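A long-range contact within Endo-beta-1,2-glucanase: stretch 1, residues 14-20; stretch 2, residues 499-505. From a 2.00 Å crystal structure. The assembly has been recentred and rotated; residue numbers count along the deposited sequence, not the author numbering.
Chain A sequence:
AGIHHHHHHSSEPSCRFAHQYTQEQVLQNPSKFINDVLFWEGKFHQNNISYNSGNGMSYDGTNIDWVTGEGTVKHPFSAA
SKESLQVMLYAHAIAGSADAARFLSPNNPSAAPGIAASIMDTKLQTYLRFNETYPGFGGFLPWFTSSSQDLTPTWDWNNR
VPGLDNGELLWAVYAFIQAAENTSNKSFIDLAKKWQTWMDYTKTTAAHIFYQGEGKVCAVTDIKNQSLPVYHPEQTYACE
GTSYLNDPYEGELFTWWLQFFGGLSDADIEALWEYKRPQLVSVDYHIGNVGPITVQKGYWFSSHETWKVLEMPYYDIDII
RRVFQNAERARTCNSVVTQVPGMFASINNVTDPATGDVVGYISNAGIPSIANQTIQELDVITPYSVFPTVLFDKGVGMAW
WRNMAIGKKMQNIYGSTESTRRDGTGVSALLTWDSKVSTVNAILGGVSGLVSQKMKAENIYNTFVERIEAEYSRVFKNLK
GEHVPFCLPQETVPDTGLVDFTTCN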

# COMPACT_ATOMS: atom_id res chain seq x y z
N SER A 14 1.52 22.97 13.93
CA SER A 14 2.51 22.42 14.87
C SER A 14 2.74 20.95 14.54
O SER A 14 1.85 20.26 14.04
CB SER A 14 2.07 22.54 16.32
OG SER A 14 1.64 23.85 16.63
N CYS A 15 3.95 20.48 14.85
CA CYS A 15 4.30 19.09 14.67
C CYS A 15 3.31 18.18 15.41
O CYS A 15 2.91 17.14 14.87
CB CYS A 15 5.71 18.81 15.16
SG CYS A 15 6.23 17.14 14.69
N ARG A 16 2.93 18.57 16.62
CA ARG A 16 2.11 17.76 17.50
C ARG A 16 0.64 18.20 17.39
O ARG A 16 -0.04 18.35 18.38
CB ARG A 16 2.66 17.85 18.93
CG ARG A 16 2.30 16.67 19.83
CD ARG A 16 2.98 15.39 19.39
NE ARG A 16 2.76 14.28 20.33
CZ ARG A 16 1.96 13.24 20.12
NH1 ARG A 16 1.14 13.20 19.08
NH2 ARG A 16 1.99 12.23 20.98
N PHE A 17 0.14 18.34 16.15
CA PHE A 17 -1.19 18.89 15.88
C PHE A 17 -2.31 17.93 16.29
O PHE A 17 -3.43 18.37 16.53
CB PHE A 17 -1.34 19.28 14.41
CG PHE A 17 -1.34 18.12 13.45
CD1 PHE A 17 -2.50 17.41 13.19
CD2 PHE A 17 -0.17 17.72 12.82
CE1 PHE A 17 -2.50 16.33 12.33
CE2 PHE A 17 -0.18 16.64 11.94
CZ PHE A 17 -1.33 15.95 11.71
N ALA A 18 -2.02 16.62 16.37
CA ALA A 18 -3.08 15.63 16.59
C ALA A 18 -3.86 15.95 17.86
O ALA A 18 -5.09 15.85 17.85
CB ALA A 18 -2.52 14.24 16.62
N HIS A 19 -3.18 16.34 18.95
CA HIS A 19 -3.88 16.60 20.21
C HIS A 19 -4.30 18.08 20.35
O HIS A 19 -4.91 18.44 21.37
CB HIS A 19 -3.11 16.08 21.44
CG HIS A 19 -1.77 16.69 21.71
ND1 HIS A 19 -0.78 15.98 22.36
CD2 HIS A 19 -1.27 17.92 21.46
CE1 HIS A 19 0.28 16.75 22.52
NE2 HIS A 19 0.01 17.95 21.97
N GLN A 20 -4.04 18.90 19.32
CA GLN A 20 -4.58 20.27 19.23
C GLN A 20 -6.06 20.26 18.80
O GLN A 20 -6.74 21.27 18.97
CB GLN A 20 -3.78 21.12 18.24
CG GLN A 20 -2.39 21.50 18.71
CD GLN A 20 -1.66 22.35 17.69
OE1 GLN A 20 -1.82 22.19 16.49
NE2 GLN A 20 -0.83 23.26 18.17
N VAL A 499 7.85 9.38 26.67
CA VAL A 499 7.98 10.82 26.49
C VAL A 499 8.00 11.12 24.98
O VAL A 499 8.74 10.48 24.24
CB VAL A 499 9.25 11.36 27.18
CG1 VAL A 499 9.38 12.87 27.03
CG2 VAL A 499 9.29 10.96 28.66
N ASP A 500 7.22 12.11 24.55
CA ASP A 500 7.20 12.53 23.15
C ASP A 500 8.63 12.86 22.71
O ASP A 500 9.48 13.28 23.52
CB ASP A 500 6.28 13.73 22.93
CG ASP A 500 4.81 13.40 22.82
OD1 ASP A 500 4.47 12.20 22.73
OD2 ASP A 500 4.01 14.34 22.82
N PHE A 501 8.88 12.68 21.41
CA PHE A 501 10.14 13.09 20.79
C PHE A 501 10.39 14.58 21.07
O PHE A 501 9.46 15.38 21.04
CB PHE A 501 10.09 12.83 19.28
CG PHE A 501 9.95 11.37 18.90
CD1 PHE A 501 10.84 10.42 19.38
CD2 PHE A 501 8.95 10.97 18.03
CE1 PHE A 501 10.72 9.09 19.02
CE2 PHE A 501 8.84 9.64 17.66
CZ PHE A 501 9.72 8.70 18.15
N THR A 502 11.65 14.95 21.32
CA THR A 502 11.96 16.31 21.76
C THR A 502 11.80 17.31 20.62
O THR A 502 11.66 18.49 20.88
CB THR A 502 13.35 16.40 22.41
OG1 THR A 502 14.32 15.95 21.46
CG2 THR A 502 13.45 15.59 23.68
N THR A 503 11.80 16.85 19.35
CA THR A 503 11.57 17.74 18.20
C THR A 503 10.07 17.84 17.83
O THR A 503 9.73 18.61 16.94
CB THR A 503 12.40 17.30 16.98
OG1 THR A 503 12.06 15.95 16.66
CG2 THR A 503 13.89 17.43 17.25
N CYS A 504 9.19 17.09 18.51
CA CYS A 504 7.76 17.04 18.17
C CYS A 504 6.92 16.78 19.43
O CYS A 504 6.54 15.63 19.70
CB CYS A 504 7.50 15.95 17.13
SG CYS A 504 5.86 16.01 16.36
N ASN A 505 6.61 17.84 20.18
CA ASN A 505 5.92 17.73 21.47
C ASN A 505 5.04 18.96 21.74
O ASN A 505 5.03 19.88 20.92
CB ASN A 505 6.93 17.48 22.60
CG ASN A 505 7.92 18.61 22.78
OD1 ASN A 505 7.70 19.71 22.28
ND2 ASN A 505 9.00 18.34 23.51

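Two segments from opposite ends of the chain meet here, and any two residues that touch are at least 481 positions apart in the sequence. Neither forms a regular helix or strand. The contact is small, burying 283 Å² in total over both sides. Three residues cover most of that surface: R16, C504 and C15. D500 completes the set as the partner of R16. A covalent bond and a salt bridge hold the segments together.

The covalent link is the disulfide between C15 and C504. C15 SG lies 2.1 Å from C504 SG, and the chi3 angle is -98°, near the right angle that a disulfide prefers. Both cysteines use the t rotamer. The CA-to-CB bond of C15 points toward the other stretch, while that of C504 points sideways. The two CA atoms, C15 CA and C504 CA, are 5.3 Å apart, a normal spacing for a bridged pair. Only cysteine can make this bond, so the residue type is fixed at both positions. C504 is buried and C15 is partly exposed.

C504 also ends a type I beta turn that begins at F501. The turn is closed by a hydrogen bond from C504 N to F501 O, 3.1 Å long. The bridge therefore joins stretch 1 to a compact, folded piece of the C-terminal segment.

R16 loses the most surface to the other stretch, 77 Å². Its CA-to-CB bond points toward stretch 2, and its chi1, chi2 and chi3 angles are t, p and t. This conformation carries the guanidinium to the carboxylate of D500. R16 NE donates to D500 OD2 at 2.8 Å, with a nearly straight N-H...acceptor angle of 175°. R16 NH2 donates to D500 OD1 at 3.0 Å, with an angle of 156°. The result is a two-pronged salt bridge. D500 OD2 sits at the edge of the guanidinium, near its plane, where the N-H groups can reach it.

D500 suits this arrangement because its two oxygens match the paired donors. Its CA-to-CB bond points toward stretch 1, and its chi1 is m. Both R16 and D500 are buried, so pairing their opposite charges offsets the cost of removing them from solvent. R16 NH1, R16 NH2 and D500 OD1 also have hydrogen-bonding partners elsewhere in the structure.

The aliphatic part of R16 packs against the end of the chain. R16 CD lies 3.6 Å from C504 O and 4.2 Å from C504 SG. R16 CB lies 3.7 Å from N505 O. A long side chain thus serves two purposes: its methylenes cover the backbone near the disulfide, and its charged end reaches D500.

The remaining contacts are slight. N505 is the last residue of the chain, and its CA-to-CB bond points away from stretch 1, so its backbone makes the approach to R16. H19 is exposed and only grazes the salt bridge, with H19 CE1 4.5 Å from D500 OD2.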